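Local coordinates for glyoxalase family protein (Listeria monocytogenes, PDB 2P7O) that catalyses the manganese-dependent hydration of the antibiotic fosfomycin, giving the bacterium resistance to the drug, at residues Thr9-Leu15 with Ile54-Asp60; Gln63-Tyr67 with Tyr110-Leu116. All blocks are in the same frame, centred on the assembly; numbering follows the deposited sequence.

Contact 1: Thr9-Leu15 with Ile54-Asp60; sequences TLIVKDL and ICIMEGD
The Glu58 carboxylate takes the backbone N-H of Leu15 on OE2, through the anti lone pair, on the side away from OE1, in a nearly straight bond of 2.9 Å. Glutamate suits the place because its chain, extended beyond CG, spans from the strand to the start of helix 15-26, where a negative charge is probably welcome. Asp14 is the N-cap of the same helix and caps Lys17 N. Leading up to this end, strands 9-12 and 54-58 run parallel. Leu10 N donates to Cys55 O at 2.8 Å and Val12 N to Met57 O at 2.8 Å, while Leu10 O and Val12 O accept from Met57 N and Gly59 N. The two strands are the first and fourth of one half of the vicinal oxygen chelate fold, neighbours in its 1-4-3-2 order. One face of this sheet carries Leu10, Val12 and Ile56, branched apolar chains suited to burial; Leu10 CD1 meets Ile54 CD1 at 3.8 Å. On the other face, Ile11 and Met57 lie side by side. With CG1 beside the backbone N (chi1 -53°) and a further bend at chi2, Ile11 brings CD1 onto Met57 CG at 3.3 Å, tighter than usual. Thr9 and Cys55 share that face, Thr9 OG1 lying 3.4 Å from Cys55 CB. This hydroxyl bonds Glu126 of the second subunit, and the Thr9 side chain is about 4 Å from a manganese ion.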
# COMPACT_ATOMS: atom_id res chain seq x y z
N THR A 9 4.68 0.91 -4.81
CA THR A 9 4.85 1.83 -5.93
C THR A 9 3.54 2.60 -6.10
O THR A 9 2.46 1.99 -6.25
CB THR A 9 5.23 1.02 -7.20
OG1 THR A 9 6.59 0.58 -7.00
CG2 THR A 9 5.09 1.85 -8.47
N LEU A 10 3.65 3.93 -6.06
CA LEU A 10 2.48 4.78 -6.29
C LEU A 10 2.63 5.49 -7.62
O LEU A 10 3.75 5.98 -7.87
CB LEU A 10 2.30 5.80 -5.15
CG LEU A 10 1.99 5.04 -3.83
CD1 LEU A 10 1.70 5.99 -2.67
CD2 LEU A 10 0.83 4.05 -3.94
N ILE A 11 1.54 5.59 -8.39
CA ILE A 11 1.59 6.33 -9.69
C ILE A 11 0.99 7.73 -9.48
O ILE A 11 -0.01 7.92 -8.76
CB ILE A 11 0.76 5.64 -10.79
CG1 ILE A 11 1.12 4.15 -10.96
CG2 ILE A 11 0.94 6.41 -12.09
CD1 ILE A 11 2.54 4.00 -11.48
N VAL A 12 1.73 8.72 -9.98
CA VAL A 12 1.37 10.10 -9.71
C VAL A 12 1.60 10.99 -10.93
O VAL A 12 2.44 10.73 -11.78
CB VAL A 12 2.16 10.72 -8.55
CG1 VAL A 12 1.94 9.95 -7.26
CG2 VAL A 12 3.64 10.85 -8.90
N LYS A 13 0.82 12.08 -11.01
CA LYS A 13 0.91 12.97 -12.15
C LYS A 13 2.18 13.81 -12.22
O LYS A 13 2.77 14.03 -13.30
CB LYS A 13 -0.31 13.92 -12.19
CG LYS A 13 -0.31 14.81 -13.42
CD LYS A 13 -1.62 14.67 -14.14
CE LYS A 13 -1.57 15.24 -15.56
NZ LYS A 13 -1.61 14.09 -16.53
N ASP A 14 2.55 14.25 -11.03
CA ASP A 14 3.67 15.21 -10.96
C ASP A 14 4.61 14.77 -9.85
O ASP A 14 4.30 14.93 -8.67
CB ASP A 14 3.03 16.56 -10.69
CG ASP A 14 3.99 17.72 -10.53
OD1 ASP A 14 5.12 17.50 -10.03
OD2 ASP A 14 3.68 18.76 -11.15
N LEU A 15 5.75 14.22 -10.23
CA LEU A 15 6.79 13.78 -9.31
C LEU A 15 7.31 14.91 -8.41
O LEU A 15 7.72 14.61 -7.27
CB LEU A 15 7.97 13.30 -10.17
CG LEU A 15 9.31 13.09 -9.48
CD1 LEU A 15 9.19 12.21 -8.24
CD2 LEU A 15 10.34 12.46 -10.42
N ILE A 54 9.66 3.20 -0.97
CA ILE A 54 8.53 3.61 -1.79
C ILE A 54 8.99 4.18 -3.12
O ILE A 54 9.88 5.06 -3.16
CB ILE A 54 7.58 4.53 -1.01
CG1 ILE A 54 6.35 4.93 -1.85
CG2 ILE A 54 8.26 5.72 -0.39
CD1 ILE A 54 5.06 5.08 -1.07
N CYS A 55 8.42 3.63 -4.20
CA CYS A 55 8.71 4.20 -5.53
C CYS A 55 7.53 5.04 -5.98
O CYS A 55 6.34 4.61 -5.83
CB CYS A 55 8.87 2.99 -6.51
SG CYS A 55 8.90 3.48 -8.23
N ILE A 56 7.82 6.22 -6.52
CA ILE A 56 6.73 6.92 -7.21
C ILE A 56 7.10 7.08 -8.68
O ILE A 56 8.28 7.19 -8.98
CB ILE A 56 6.43 8.33 -6.66
CG1 ILE A 56 7.70 9.18 -6.58
CG2 ILE A 56 5.69 8.23 -5.33
CD1 ILE A 56 7.41 10.56 -6.02
N MET A 57 6.11 6.99 -9.55
CA MET A 57 6.25 6.84 -11.00
C MET A 57 5.21 7.73 -11.69
O MET A 57 4.06 7.75 -11.25
CB MET A 57 6.12 5.35 -11.29
CG MET A 57 5.56 4.77 -12.57
SD MET A 57 5.92 2.96 -12.71
CE MET A 57 7.71 3.13 -12.95
N GLU A 58 5.60 8.60 -12.62
CA GLU A 58 4.67 9.53 -13.26
C GLU A 58 3.79 8.72 -14.20
O GLU A 58 4.26 7.81 -14.90
CB GLU A 58 5.43 10.66 -14.00
CG GLU A 58 5.99 11.74 -13.08
CD GLU A 58 6.35 13.04 -13.74
OE1 GLU A 58 6.64 13.03 -14.97
OE2 GLU A 58 6.44 14.10 -13.07
N GLY A 59 2.50 9.04 -14.20
CA GLY A 59 1.51 8.37 -15.04
C GLY A 59 0.18 9.13 -15.00
O GLY A 59 0.09 9.95 -14.06
N ASP A 60 -0.65 8.83 -15.97
CA ASP A 60 -1.91 9.20 -16.52
C ASP A 60 -2.35 10.64 -16.21
O ASP A 60 -1.97 11.54 -16.95
CB ASP A 60 -3.09 8.32 -16.07
CG ASP A 60 -2.75 7.60 -14.78
OD1 ASP A 60 -1.71 6.90 -14.79
OD2 ASP A 60 -3.53 7.75 -13.82

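Contact 2: Gln63-Tyr67 with Tyr110-Leu116; sequences QERTY and YDFDNHL
Arg65 lays its guanidinium over one face of the Tyr110 ring in a cation-pi contact, with CZ 4.0 Å from the ring centroid and 17° off the normal. Tyr110-Leu116 is the hairpin loop joining strands 106-110 and 116-120, and an Asx turn begun by Asp111 shapes it. The two planes are 36° apart, so the stack is oblique; the bend at chi3 of Arg65 swings the cation above the ring. Leu116 CD1 packs on the ring's opposite face, and the Asn114 side chain comes up to the guanidinium on the side away from the ring, crossing Arg65 at about a right angle. Arginine suits the place because its flat cation can pack on the ring while NH1 forms a salt bridge with Glu92. Gln63 runs past Asn114 in the opposite direction. With CG placed between its backbone N and carbonyl carbon (chi1 78°), Gln63 sends NE2 to Asn114 O in a weak hydrogen bond of 3.5 Å. Water 2 joins the backbones, accepting from Thr66 N at 2.9 Å and donating to Asn114 O at 2.9 Å. Inside the loop, Asp111 suits its place because one carboxylate can serve several donors: OD1 uses its syn lone pair for His115 ND1 at 2.7 Å. OD2 receives His115 N at 3.0 Å and, from the opposite face of the carboxylate, Asp113 N at 2.9 Å.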
# COMPACT_ATOMS: atom_id res chain seq x y z
N GLN A 63 -7.11 9.08 -10.48
CA GLN A 63 -7.81 7.86 -10.16
C GLN A 63 -8.88 8.11 -9.11
O GLN A 63 -8.62 8.90 -8.19
CB GLN A 63 -6.82 6.79 -9.61
CG GLN A 63 -6.44 7.04 -8.17
CD GLN A 63 -5.78 5.89 -7.47
OE1 GLN A 63 -5.59 4.82 -8.02
NE2 GLN A 63 -5.47 6.04 -6.17
N GLU A 64 -10.11 7.59 -9.16
CA GLU A 64 -11.04 8.03 -8.11
C GLU A 64 -10.58 7.58 -6.71
O GLU A 64 -9.74 6.71 -6.50
CB GLU A 64 -12.48 7.57 -8.33
CG GLU A 64 -13.59 8.50 -8.69
CD GLU A 64 -14.30 9.33 -7.64
OE1 GLU A 64 -15.06 8.87 -6.76
OE2 GLU A 64 -14.16 10.57 -7.77
N ARG A 65 -11.15 8.24 -5.74
CA ARG A 65 -10.95 8.14 -4.31
C ARG A 65 -11.71 6.96 -3.72
O ARG A 65 -12.87 6.70 -4.02
CB ARG A 65 -11.39 9.45 -3.60
CG ARG A 65 -10.81 10.68 -4.30
CD ARG A 65 -10.93 11.93 -3.43
NE ARG A 65 -9.60 12.48 -3.24
CZ ARG A 65 -9.32 13.73 -2.94
NH1 ARG A 65 -10.34 14.57 -2.76
NH2 ARG A 65 -8.06 14.13 -2.81
N THR A 66 -10.95 6.24 -2.90
CA THR A 66 -11.51 5.13 -2.15
C THR A 66 -10.89 5.17 -0.76
O THR A 66 -10.13 6.08 -0.47
CB THR A 66 -11.26 3.76 -2.77
OG1 THR A 66 -9.83 3.50 -2.70
CG2 THR A 66 -11.79 3.70 -4.20
N TYR A 67 -11.22 4.15 -0.01
CA TYR A 67 -10.76 4.01 1.37
C TYR A 67 -9.60 3.04 1.53
O TYR A 67 -9.16 2.80 2.67
CB TYR A 67 -11.97 3.53 2.19
CG TYR A 67 -13.13 4.51 2.07
CD1 TYR A 67 -12.98 5.78 2.59
CD2 TYR A 67 -14.36 4.19 1.52
CE1 TYR A 67 -13.97 6.75 2.55
CE2 TYR A 67 -15.37 5.13 1.49
CZ TYR A 67 -15.19 6.40 1.99
OH TYR A 67 -16.21 7.33 1.96
N TYR A 110 -5.21 13.07 2.02
CA TYR A 110 -4.88 12.55 0.69
C TYR A 110 -3.60 13.19 0.19
O TYR A 110 -3.21 14.19 0.78
CB TYR A 110 -5.97 12.98 -0.35
CG TYR A 110 -7.30 12.39 0.03
CD1 TYR A 110 -8.06 13.04 1.02
CD2 TYR A 110 -7.75 11.18 -0.50
CE1 TYR A 110 -9.28 12.51 1.40
CE2 TYR A 110 -8.98 10.65 -0.08
CZ TYR A 110 -9.71 11.31 0.87
OH TYR A 110 -10.93 10.82 1.26
N ASP A 111 -3.00 12.61 -0.86
CA ASP A 111 -1.87 13.33 -1.47
C ASP A 111 -2.40 14.22 -2.59
O ASP A 111 -3.54 14.70 -2.47
CB ASP A 111 -0.76 12.42 -1.98
CG ASP A 111 -1.23 11.37 -2.99
OD1 ASP A 111 -0.34 10.60 -3.48
OD2 ASP A 111 -2.42 11.35 -3.30
N PHE A 112 -1.63 14.39 -3.64
CA PHE A 112 -2.12 15.21 -4.76
C PHE A 112 -2.71 14.33 -5.85
O PHE A 112 -3.05 14.85 -6.91
CB PHE A 112 -0.94 16.01 -5.34
CG PHE A 112 -0.35 17.03 -4.37
CD1 PHE A 112 0.93 16.94 -3.84
CD2 PHE A 112 -1.11 18.13 -3.98
CE1 PHE A 112 1.42 17.89 -2.97
CE2 PHE A 112 -0.63 19.08 -3.09
CZ PHE A 112 0.66 18.99 -2.60
N ASP A 113 -2.84 13.02 -5.60
CA ASP A 113 -3.26 12.10 -6.67
C ASP A 113 -4.31 11.12 -6.15
O ASP A 113 -4.32 9.94 -6.59
CB ASP A 113 -2.01 11.32 -7.15
CG ASP A 113 -1.05 12.29 -7.83
OD1 ASP A 113 -1.25 12.60 -9.04
OD2 ASP A 113 -0.11 12.81 -7.18
N ASN A 114 -5.19 11.58 -5.24
CA ASN A 114 -6.25 10.70 -4.76
C ASN A 114 -5.80 9.41 -4.11
O ASN A 114 -6.61 8.49 -3.98
CB ASN A 114 -7.31 10.37 -5.82
CG ASN A 114 -8.18 11.58 -6.14
OD1 ASN A 114 -8.97 11.51 -7.10
ND2 ASN A 114 -8.03 12.67 -5.42
N HIS A 115 -4.63 9.36 -3.50
CA HIS A 115 -4.27 8.28 -2.58
C HIS A 115 -4.58 8.71 -1.14
O HIS A 115 -4.06 9.73 -0.64
CB HIS A 115 -2.74 8.10 -2.65
CG HIS A 115 -2.17 7.67 -3.96
ND1 HIS A 115 -1.38 8.45 -4.78
CD2 HIS A 115 -2.21 6.44 -4.56
CE1 HIS A 115 -1.05 7.74 -5.87
NE2 HIS A 115 -1.53 6.51 -5.74
N LEU A 116 -5.28 7.86 -0.38
CA LEU A 116 -5.51 8.06 1.06
C LEU A 116 -4.35 7.55 1.91
O LEU A 116 -3.81 6.46 1.72
CB LEU A 116 -6.80 7.33 1.41
CG LEU A 116 -7.28 7.58 2.85
CD1 LEU A 116 -7.56 9.06 3.10
CD2 LEU A 116 -8.54 6.76 3.02
O HOH W 1 -5.73 14.07 -4.08
O HOH W 2 -8.45 7.41 -2.07
O HOH W 3 -11.40 8.19 0.17

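In the fold
Contact 1 pairs neighbouring strands of one sheet, so regular backbone bonds and buried aliphatic side chains dominate it, with charged groups gathered at its loop end. Contact 2 joins two loops at the ends of strands of the other sheet and relies instead on a stacked cation, bridging waters and a carboxylate that organises backbone N-H groups. Both are only partly buried. Their centres lie about 12 Å apart, and they touch directly: Lys13 N is 2.9 Å from Asp113 OD1, probably a hydrogen bond, and His115 packs against Leu10. Each also reaches the second subunit, where Asn68 meets Ile11 N in contact 1 and His115 NE2 in contact 2.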